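Local coordinates for protein soluble lytic murein transglycosylase (Pseudomonas aeruginosa, PDB 5OHU) that cleaves the glycan strands of bacterial cell-wall peptidoglycan as a soluble lytic transglycosylase, acting both from chain ends and within chains, at residues A380-V385 against A594-I599; R342-Q347 against A369-F374; R349-A354 against K359-L364. All coordinates share one frame; numbering follows the deposited sequence.

Interaction 1 (A380-V385 against A594-I599)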
loop_
_atom_site.group_PDB
_atom_site.type_symbol
_atom_site.label_atom_id
_atom_site.label_comp_id
_atom_site.label_asym_id
_atom_site.label_seq_id
_atom_site.Cartn_x
_atom_site.Cartn_y
_atom_site.Cartn_z
ATOM N N ALA A 380 9.750 -26.104 -5.233
ATOM C CA ALA A 380 9.327 -27.493 -5.069
ATOM C C ALA A 380 8.837 -28.070 -6.390
ATOM O O ALA A 380 9.140 -29.221 -6.727
ATOM C CB ALA A 380 8.244 -27.596 -4.003
ATOM N N ASP A 381 8.096 -27.277 -7.167
ATOM C CA ASP A 381 7.654 -27.749 -8.472
ATOM C C ASP A 381 8.833 -28.068 -9.385
ATOM O O ASP A 381 8.799 -29.052 -10.126
ATOM C CB ASP A 381 6.746 -26.718 -9.131
ATOM C CG ASP A 381 6.430 -27.071 -10.561
ATOM O OD1 ASP A 381 5.578 -27.956 -10.770
ATOM O OD2 ASP A 381 7.037 -26.470 -11.472
ATOM N N ARG A 382 9.881 -27.243 -9.358
ATOM C CA ARG A 382 11.032 -27.527 -10.208
ATOM C C ARG A 382 11.759 -28.788 -9.770
ATOM O O ARG A 382 12.332 -29.485 -10.604
ATOM C CB ARG A 382 11.999 -26.340 -10.242
ATOM C CG ARG A 382 11.379 -25.084 -10.802
ATOM C CD ARG A 382 11.368 -25.174 -12.323
ATOM N NE ARG A 382 10.631 -24.051 -12.919
ATOM C CZ ARG A 382 9.917 -24.069 -14.045
ATOM N NH1 ARG A 382 9.794 -25.183 -14.740
ATOM N NH2 ARG A 382 9.348 -22.947 -14.489
ATOM N N LEU A 383 11.741 -29.101 -8.481
ATOM C CA LEU A 383 12.289 -30.353 -7.988
ATOM C C LEU A 383 11.309 -31.520 -8.109
ATOM O O LEU A 383 11.709 -32.657 -7.869
ATOM C CB LEU A 383 12.713 -30.193 -6.523
ATOM C CG LEU A 383 13.888 -29.286 -6.138
ATOM C CD1 LEU A 383 13.934 -29.094 -4.622
ATOM C CD2 LEU A 383 15.224 -29.852 -6.633
ATOM N N SER A 384 10.042 -31.264 -8.444
ATOM C CA SER A 384 8.990 -32.294 -8.452
ATOM C C SER A 384 8.900 -33.025 -7.111
ATOM O O SER A 384 8.860 -34.259 -7.041
ATOM C CB SER A 384 9.198 -33.291 -9.596
ATOM O OG SER A 384 9.198 -32.630 -10.842
ATOM N N VAL A 385 8.889 -32.254 -6.034
ATOM C CA VAL A 385 8.708 -32.810 -4.696
ATOM C C VAL A 385 7.407 -32.244 -4.150
ATOM O O VAL A 385 6.917 -31.210 -4.638
ATOM C CB VAL A 385 9.913 -32.502 -3.778
ATOM C CG1 VAL A 385 11.208 -33.062 -4.396
ATOM C CG2 VAL A 385 10.022 -31.020 -3.517
ATOM N N ALA A 594 7.482 -18.960 -20.730
ATOM C CA ALA A 594 7.193 -19.756 -19.549
ATOM C C ALA A 594 6.368 -18.940 -18.559
ATOM O O ALA A 594 6.525 -17.725 -18.446
ATOM C CB ALA A 594 8.491 -20.242 -18.892
ATOM N N PHE A 595 5.490 -19.630 -17.831
ATOM C CA PHE A 595 4.569 -18.952 -16.917
ATOM C C PHE A 595 5.300 -18.193 -15.801
ATOM O O PHE A 595 4.846 -17.125 -15.377
ATOM C CB PHE A 595 3.612 -19.974 -16.308
ATOM C CG PHE A 595 4.227 -20.758 -15.193
ATOM C CD1 PHE A 595 5.063 -21.826 -15.463
ATOM C CD2 PHE A 595 4.005 -20.398 -13.874
ATOM C CE1 PHE A 595 5.649 -22.546 -14.436
ATOM C CE2 PHE A 595 4.594 -21.105 -12.828
ATOM C CZ PHE A 595 5.417 -22.185 -13.107
ATOM N N ASP A 596 6.410 -18.729 -15.286
ATOM C CA ASP A 596 7.065 -18.035 -14.180
ATOM C C ASP A 596 7.796 -16.775 -14.658
ATOM O O ASP A 596 7.813 -15.764 -13.942
ATOM C CB ASP A 596 8.001 -18.988 -13.418
ATOM C CG ASP A 596 9.045 -19.640 -14.308
ATOM O OD1 ASP A 596 8.995 -19.456 -15.540
ATOM O OD2 ASP A 596 9.923 -20.350 -13.772
ATOM N N VAL A 597 8.361 -16.796 -15.871
ATOM C CA VAL A 597 8.916 -15.576 -16.447
ATOM C C VAL A 597 7.816 -14.535 -16.662
ATOM O O VAL A 597 7.985 -13.349 -16.349
ATOM C CB VAL A 597 9.659 -15.884 -17.762
ATOM C CG1 VAL A 597 10.072 -14.560 -18.466
ATOM C CG2 VAL A 597 10.883 -16.749 -17.516
ATOM N N TRP A 598 6.683 -14.957 -17.225
ATOM C CA TRP A 598 5.604 -14.004 -17.489
ATOM C C TRP A 598 5.139 -13.334 -16.207
ATOM O O TRP A 598 4.976 -12.110 -16.165
ATOM C CB TRP A 598 4.419 -14.682 -18.175
ATOM C CG TRP A 598 3.393 -13.648 -18.602
ATOM C CD1 TRP A 598 3.429 -12.879 -19.739
ATOM C CD2 TRP A 598 2.209 -13.246 -17.887
ATOM N NE1 TRP A 598 2.335 -12.036 -19.777
ATOM C CE2 TRP A 598 1.570 -12.253 -18.659
ATOM C CE3 TRP A 598 1.615 -13.653 -16.690
ATOM C CZ2 TRP A 598 0.380 -11.654 -18.263
ATOM C CZ3 TRP A 598 0.428 -13.052 -16.295
ATOM C CH2 TRP A 598 -0.171 -12.060 -17.079
ATOM N N ILE A 599 4.933 -14.119 -15.145
ATOM C CA ILE A 599 4.497 -13.547 -13.875
ATOM C C ILE A 599 5.543 -12.584 -13.350
ATOM O O ILE A 599 5.226 -11.469 -12.916
ATOM C CB ILE A 599 4.204 -14.653 -12.845
ATOM C CG1 ILE A 599 2.888 -15.358 -13.175
ATOM C CG2 ILE A 599 4.054 -14.032 -11.466
ATOM C CD1 ILE A 599 2.876 -16.809 -12.720
#
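F595 is the first residue of 594-599 to meet R382: R382 NH2 approaches its ring obliquely, 3.7 Å from F595 CE1. The contact is an interhelix salt bridge joining helix 374-383, which carries R382, to helix 595-600 of the lysozyme-like transglycosylase domain, more than two hundred residues later. The F595 ring also has D596 CB over its centre, on one face, which packs the start of the aspartate side chain.

D596 follows and carries the bond. R382 NH2 donates to D596 OD2 at 2.8 Å with an N-H...O angle of 155°, a salt bridge. The oxygen sits near the guanidinium plane, at its edge, yet is itself approached from well above the carboxylate plane, 65° out of it. Arginine suits this place because its long chain, bent at chi2 (-80°), spans the gap between helices whose nearest CA atoms, those of R382 and D596, are 11.0 Å apart. D596 OD2 and R382 NE are both hydrogen-bonded to Y345 OH; the buried carboxylate is therefore probably compensated by charge as well as by hydrogen bonding. D381, whose OD2 lies above one face of the R382 guanidinium, offset toward its rim, forms its own salt bridge to R637.

Next along the helix, V597 N makes a weak 2.8 Å bond back to D596 OD1.

Interaction 2 (R342-Q347 against A369-F374)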
loop_
_atom_site.group_PDB
_atom_site.type_symbol
_atom_site.label_atom_id
_atom_site.label_comp_id
_atom_site.label_asym_id
_atom_site.label_seq_id
_atom_site.Cartn_x
_atom_site.Cartn_y
_atom_site.Cartn_z
ATOM N N ARG A 342 12.337 -14.688 -3.844
ATOM C CA ARG A 342 12.295 -14.347 -5.262
ATOM C C ARG A 342 13.651 -14.551 -5.936
ATOM O O ARG A 342 13.769 -15.282 -6.932
ATOM C CB ARG A 342 11.823 -12.900 -5.435
ATOM C CG ARG A 342 11.934 -12.424 -6.874
ATOM C CD ARG A 342 11.542 -10.983 -7.017
ATOM N NE ARG A 342 10.145 -10.784 -6.646
ATOM C CZ ARG A 342 9.748 -9.835 -5.805
ATOM N NH1 ARG A 342 10.655 -9.029 -5.259
ATOM N NH2 ARG A 342 8.465 -9.706 -5.517
ATOM N N TRP A 343 14.691 -13.910 -5.424
ATOM C CA TRP A 343 15.946 -13.990 -6.160
ATOM C C TRP A 343 16.729 -15.248 -5.841
ATOM O O TRP A 343 17.569 -15.652 -6.657
ATOM C CB TRP A 343 16.783 -12.725 -5.938
ATOM C CG TRP A 343 16.019 -11.576 -6.477
ATOM C CD1 TRP A 343 15.474 -10.516 -5.776
ATOM C CD2 TRP A 343 15.593 -11.423 -7.828
ATOM N NE1 TRP A 343 14.765 -9.712 -6.631
ATOM C CE2 TRP A 343 14.827 -10.242 -7.895
ATOM C CE3 TRP A 343 15.805 -12.161 -8.999
ATOM C CZ2 TRP A 343 14.272 -9.785 -9.086
ATOM C CZ3 TRP A 343 15.247 -11.714 -10.171
ATOM C CH2 TRP A 343 14.488 -10.535 -10.209
ATOM N N ARG A 344 16.449 -15.907 -4.715
ATOM C CA ARG A 344 16.958 -17.267 -4.549
ATOM C C ARG A 344 16.338 -18.181 -5.593
ATOM O O ARG A 344 17.029 -19.010 -6.203
ATOM C CB ARG A 344 16.678 -17.786 -3.135
ATOM C CG ARG A 344 17.594 -17.195 -2.059
ATOM C CD ARG A 344 17.394 -17.863 -0.708
ATOM N NE ARG A 344 16.263 -17.242 -0.028
ATOM C CZ ARG A 344 15.413 -17.867 0.784
ATOM N NH1 ARG A 344 15.565 -19.159 1.041
ATOM N NH2 ARG A 344 14.420 -17.177 1.341
ATOM N N TYR A 345 15.037 -18.020 -5.846
ATOM C CA TYR A 345 14.423 -18.823 -6.892
ATOM C C TYR A 345 15.040 -18.516 -8.247
ATOM O O TYR A 345 15.401 -19.432 -8.991
ATOM C CB TYR A 345 12.902 -18.619 -6.950
ATOM C CG TYR A 345 12.329 -19.340 -8.152
ATOM C CD1 TYR A 345 12.173 -20.739 -8.133
ATOM C CD2 TYR A 345 11.991 -18.642 -9.316
ATOM C CE1 TYR A 345 11.692 -21.426 -9.232
ATOM C CE2 TYR A 345 11.496 -19.311 -10.424
ATOM C CZ TYR A 345 11.348 -20.706 -10.373
ATOM O OH TYR A 345 10.858 -21.377 -11.472
ATOM N N TRP A 346 15.139 -17.231 -8.607
ATOM C CA TRP A 346 15.586 -16.929 -9.962
ATOM C C TRP A 346 17.069 -17.223 -10.159
ATOM O O TRP A 346 17.474 -17.555 -11.278
ATOM C CB TRP A 346 15.218 -15.492 -10.333
ATOM C CG TRP A 346 13.747 -15.422 -10.726
ATOM C CD1 TRP A 346 12.739 -14.809 -10.042
ATOM C CD2 TRP A 346 13.130 -16.060 -11.860
ATOM N NE1 TRP A 346 11.535 -14.994 -10.691
ATOM C CE2 TRP A 346 11.746 -15.768 -11.804
ATOM C CE3 TRP A 346 13.610 -16.850 -12.911
ATOM C CZ2 TRP A 346 10.838 -16.238 -12.770
ATOM C CZ3 TRP A 346 12.708 -17.315 -13.882
ATOM C CH2 TRP A 346 11.345 -17.004 -13.805
ATOM N N GLN A 347 17.877 -17.197 -9.098
ATOM C CA GLN A 347 19.255 -17.650 -9.253
ATOM C C GLN A 347 19.308 -19.121 -9.666
ATOM O O GLN A 347 19.999 -19.485 -10.627
ATOM C CB GLN A 347 20.047 -17.428 -7.969
ATOM C CG GLN A 347 21.431 -18.049 -8.064
ATOM C CD GLN A 347 22.342 -17.611 -6.930
ATOM O OE1 GLN A 347 22.700 -18.407 -6.079
ATOM N NE2 GLN A 347 22.702 -16.332 -6.913
ATOM N N ALA A 369 12.615 -24.780 -1.294
ATOM C CA ALA A 369 11.654 -25.711 -0.732
ATOM C C ALA A 369 11.829 -25.712 0.788
ATOM O O ALA A 369 12.952 -25.785 1.297
ATOM C CB ALA A 369 11.854 -27.104 -1.327
ATOM N N GLY A 370 10.721 -25.545 1.507
ATOM C CA GLY A 370 10.746 -25.158 2.900
ATOM C C GLY A 370 10.239 -23.750 3.154
ATOM O O GLY A 370 9.852 -23.439 4.288
ATOM N N GLU A 371 10.239 -22.887 2.135
ATOM C CA GLU A 371 9.614 -21.575 2.226
ATOM C C GLU A 371 8.141 -21.701 1.859
ATOM O O GLU A 371 7.780 -22.438 0.938
ATOM C CB GLU A 371 10.310 -20.577 1.300
ATOM C CG GLU A 371 9.872 -19.130 1.488
ATOM C CD GLU A 371 10.810 -18.347 2.378
ATOM O OE1 GLU A 371 11.992 -18.741 2.489
ATOM O OE2 GLU A 371 10.365 -17.334 2.956
ATOM N N ARG A 372 7.286 -20.984 2.586
ATOM C CA ARG A 372 5.849 -21.194 2.485
ATOM C C ARG A 372 5.161 -20.216 1.533
ATOM O O ARG A 372 3.943 -20.046 1.615
ATOM C CB ARG A 372 5.210 -21.113 3.872
ATOM C CG ARG A 372 5.922 -21.956 4.912
ATOM C CD ARG A 372 4.954 -22.546 5.910
ATOM N NE ARG A 372 3.916 -23.331 5.249
ATOM C CZ ARG A 372 2.999 -24.051 5.891
ATOM N NH1 ARG A 372 2.989 -24.091 7.216
ATOM N NH2 ARG A 372 2.092 -24.730 5.205
ATOM N N ASP A 373 5.896 -19.582 0.625
ATOM C CA ASP A 373 5.291 -18.593 -0.258
ATOM C C ASP A 373 5.351 -19.070 -1.711
ATOM O O ASP A 373 5.716 -20.216 -1.997
ATOM C CB ASP A 373 5.945 -17.227 -0.058
ATOM C CG ASP A 373 7.355 -17.149 -0.616
ATOM O OD1 ASP A 373 7.980 -18.197 -0.876
ATOM O OD2 ASP A 373 7.846 -16.021 -0.778
ATOM N N PHE A 374 5.000 -18.165 -2.627
ATOM C CA PHE A 374 4.913 -18.502 -4.048
ATOM C C PHE A 374 6.214 -19.091 -4.578
ATOM O O PHE A 374 6.200 -20.098 -5.291
ATOM C CB PHE A 374 4.501 -17.255 -4.844
ATOM C CG PHE A 374 4.567 -17.423 -6.346
ATOM C CD1 PHE A 374 3.528 -18.085 -7.022
ATOM C CD2 PHE A 374 5.660 -16.960 -7.077
ATOM C CE1 PHE A 374 3.549 -18.264 -8.397
ATOM C CE2 PHE A 374 5.687 -17.118 -8.466
ATOM C CZ PHE A 374 4.629 -17.785 -9.128
#
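The guanidinium of R344 meets the carboxylate of E371 with its edge: E371 OE1 lies near the guanidinium plane, though slightly tilted from it, and 3.1 Å from R344 NH2. The two planes stand 71° apart, and NH2 reaches OE1 from above the carboxylate plane, so this salt bridge is a single bond and not the flat, two-pronged kind. Its N-H...O angle of 156° is still fairly straight. Both residues are partly exposed, and two long charged side chains suit such a surface meeting. The other flat groups of 342-347 pack against their own neighbours: the W346 ring carries Y345 CE2 over the centre of one face, 3.7 Å above it, while the aliphatic CD of R342 covers part of one face of W343.

The contact ties helix 341-354 to the loop joining helices 360-368 and 374-383, and D373 in that loop is the N-cap of the latter. Aspartate suits a cap because its short carboxylate can reach back to backbone N-H groups; D373 OD2 is also hydrogen-bonded to S341 OG. At G370's backbone angles a CB would be jammed against the preceding carbonyl O, which glycine avoids.

E371 leaves the loop with CG anti to the backbone N and turns about its CB-CG bond (chi2 97°), bringing OE1 round to R344. The R344 side chain also touches L368.

Interaction 3 (R349-A354 against K359-L364)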
loop_
_atom_site.group_PDB
_atom_site.type_symbol
_atom_site.label_atom_id
_atom_site.label_comp_id
_atom_site.label_asym_id
_atom_site.label_seq_id
_atom_site.Cartn_x
_atom_site.Cartn_y
_atom_site.Cartn_z
ATOM N N ARG A 349 16.848 -20.857 -11.017
ATOM C CA ARG A 349 16.124 -21.110 -12.263
ATOM C C ARG A 349 16.874 -20.572 -13.479
ATOM O O ARG A 349 16.909 -21.229 -14.533
ATOM C CB ARG A 349 14.702 -20.521 -12.188
ATOM C CG ARG A 349 13.894 -20.610 -13.514
ATOM C CD ARG A 349 13.491 -22.076 -13.748
ATOM N NE ARG A 349 12.794 -22.273 -15.020
ATOM C CZ ARG A 349 12.719 -23.423 -15.694
ATOM N NH1 ARG A 349 13.314 -24.513 -15.243
ATOM N NH2 ARG A 349 12.055 -23.475 -16.835
ATOM N N SER A 350 17.505 -19.400 -13.359
ATOM C CA SER A 350 18.302 -18.920 -14.484
ATOM C C SER A 350 19.513 -19.816 -14.718
ATOM O O SER A 350 19.896 -20.047 -15.870
ATOM C CB SER A 350 18.724 -17.459 -14.280
ATOM O OG SER A 350 19.548 -17.299 -13.135
ATOM N N LEU A 351 20.119 -20.345 -13.647
ATOM C CA LEU A 351 21.215 -21.300 -13.821
ATOM C C LEU A 351 20.734 -22.550 -14.564
ATOM O O LEU A 351 21.371 -23.012 -15.518
ATOM C CB LEU A 351 21.825 -21.669 -12.457
ATOM C CG LEU A 351 23.065 -22.590 -12.499
ATOM C CD1 LEU A 351 24.167 -22.029 -13.424
ATOM C CD2 LEU A 351 23.651 -22.884 -11.095
ATOM N N GLN A 352 19.592 -23.097 -14.153
ATOM C CA GLN A 352 19.049 -24.277 -14.812
ATOM C C GLN A 352 18.754 -24.009 -16.288
ATOM O O GLN A 352 18.992 -24.868 -17.148
ATOM C CB GLN A 352 17.796 -24.734 -14.060
ATOM C CG GLN A 352 17.012 -25.822 -14.744
ATOM C CD GLN A 352 15.784 -26.248 -13.954
ATOM O OE1 GLN A 352 15.100 -25.423 -13.346
ATOM N NE2 GLN A 352 15.488 -27.536 -13.985
ATOM N N LEU A 353 18.271 -22.811 -16.610
ATOM C CA LEU A 353 18.009 -22.483 -18.011
ATOM C C LEU A 353 19.307 -22.239 -18.773
ATOM O O LEU A 353 19.417 -22.596 -19.954
ATOM C CB LEU A 353 17.087 -21.266 -18.105
ATOM C CG LEU A 353 15.613 -21.514 -17.760
ATOM C CD1 LEU A 353 14.851 -20.185 -17.550
ATOM C CD2 LEU A 353 14.905 -22.386 -18.818
ATOM N N ALA A 354 20.311 -21.655 -18.110
ATOM C CA ALA A 354 21.592 -21.429 -18.769
ATOM C C ALA A 354 22.346 -22.728 -18.995
ATOM O O ALA A 354 23.154 -22.817 -19.926
ATOM C CB ALA A 354 22.460 -20.479 -17.946
ATOM N N LYS A 359 23.847 -30.149 -12.437
ATOM C CA LYS A 359 23.195 -30.609 -11.216
ATOM C C LYS A 359 23.113 -29.522 -10.157
ATOM O O LYS A 359 22.392 -29.691 -9.166
ATOM C CB LYS A 359 23.932 -31.824 -10.636
ATOM C CG LYS A 359 23.375 -33.168 -11.083
ATOM C CD LYS A 359 23.770 -33.488 -12.518
ATOM C CE LYS A 359 22.970 -34.668 -13.072
ATOM N NZ LYS A 359 23.018 -34.734 -14.570
ATOM N N GLU A 360 23.825 -28.424 -10.343
ATOM C CA GLU A 360 23.948 -27.376 -9.339
ATOM C C GLU A 360 22.620 -26.707 -8.969
ATOM O O GLU A 360 22.455 -26.293 -7.814
ATOM C CB GLU A 360 24.957 -26.346 -9.847
ATOM C CG GLU A 360 25.415 -25.339 -8.833
ATOM C CD GLU A 360 26.594 -24.526 -9.343
ATOM O OE1 GLU A 360 27.151 -24.885 -10.405
ATOM O OE2 GLU A 360 26.963 -23.533 -8.679
ATOM N N PRO A 361 21.652 -26.556 -9.885
ATOM C CA PRO A 361 20.365 -25.963 -9.466
ATOM C C PRO A 361 19.630 -26.771 -8.397
ATOM O O PRO A 361 18.881 -26.178 -7.618
ATOM C CB PRO A 361 19.563 -25.887 -10.775
ATOM C CG PRO A 361 20.605 -25.727 -11.840
ATOM C CD PRO A 361 21.762 -26.620 -11.355
ATOM N N ILE A 362 19.852 -28.089 -8.309
ATOM C CA ILE A 362 19.164 -28.924 -7.315
ATOM C C ILE A 362 19.365 -28.380 -5.903
ATOM O O ILE A 362 18.401 -28.081 -5.185
ATOM C CB ILE A 362 19.651 -30.377 -7.410
ATOM C CG1 ILE A 362 19.190 -31.010 -8.719
ATOM C CG2 ILE A 362 19.174 -31.174 -6.198
ATOM C CD1 ILE A 362 19.841 -32.355 -8.960
ATOM N N ALA A 363 20.625 -28.267 -5.472
ATOM C CA ALA A 363 20.904 -27.764 -4.131
ATOM C C ALA A 363 20.348 -26.361 -3.933
ATOM O O ALA A 363 19.886 -26.021 -2.842
ATOM C CB ALA A 363 22.408 -27.777 -3.857
ATOM N N LEU A 364 20.388 -25.527 -4.973
ATOM C CA LEU A 364 19.843 -24.179 -4.841
ATOM C C LEU A 364 18.340 -24.221 -4.566
ATOM O O LEU A 364 17.844 -23.553 -3.649
ATOM C CB LEU A 364 20.168 -23.364 -6.094
ATOM C CG LEU A 364 21.675 -23.140 -6.348
ATOM C CD1 LEU A 364 21.910 -22.461 -7.687
ATOM C CD2 LEU A 364 22.349 -22.344 -5.209
#
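L351 and P361 meet near the turn of a helical hairpin: the segments 349-354 and 360-364 of helices 341-354 and 360-368 run antiparallel at 167°, their axes approaching to 9.1 Å. The tight part lies around the proline ring. P361 CG presses on the backbone of 349-354, 3.6 Å from Q352 N and 3.7 Å from Q352 CB, and L351 CG comes to 4.0 Å from the same carbon. Proline suits the opening turn of a helix, where a backbone N-H is not needed for a bond within the helix, and its compact ring is consistent with the close approach of the Q352 and P361 CA atoms, 5.8 Å.

L351 points toward the partner helix with CG anti to its backbone N (chi1 -176°), which sends CD2 across to L364 CD1 at 3.9 Å. Leucine gives this position a branched end that can touch several residues at once. That same methyl also reaches the looser, solvent side: L351 CD2 is 3.8 Å from both E360 CG and E360 CD, lying across the length of the extended glutamate side chain, its carboxylate carbon included. E360 is exposed, so its charge is tolerated there.

Q352 is apolar at its base and polar at its end. Q352 OE1 is hydrogen-bonded to Y365 OH and accepts a weak bond from R349 NH1, 2.8 Å long and in the guanidinium plane.

Y327 of helix 323-330 packs on L351, Q347 and A348 extend the lining around L364, and R382 of helix 374-383 touches Q352.

Overall arrangement
The three contacts form one cluster, off to one side of the molecule. Interactions 1 and 2 have centres about 10 Å apart, 1 and 3 about 12 Å, and 2 and 3 about 13 Å. Helix 341-354 serves both interaction 2 and interaction 3; both segments of interaction 3 fall between those of interaction 2 in sequence, and interaction 1 opens later, reaching far along the chain to helix 595-600. The joins are direct: the W346 ring of interaction 2 packs on D596 O and V597 N of interaction 1, while R349 of interaction 3 lies against R382. Helices 341-354 and 374-383 thus both meet the lysozyme-like domain, with helix 360-368 between them in the chain.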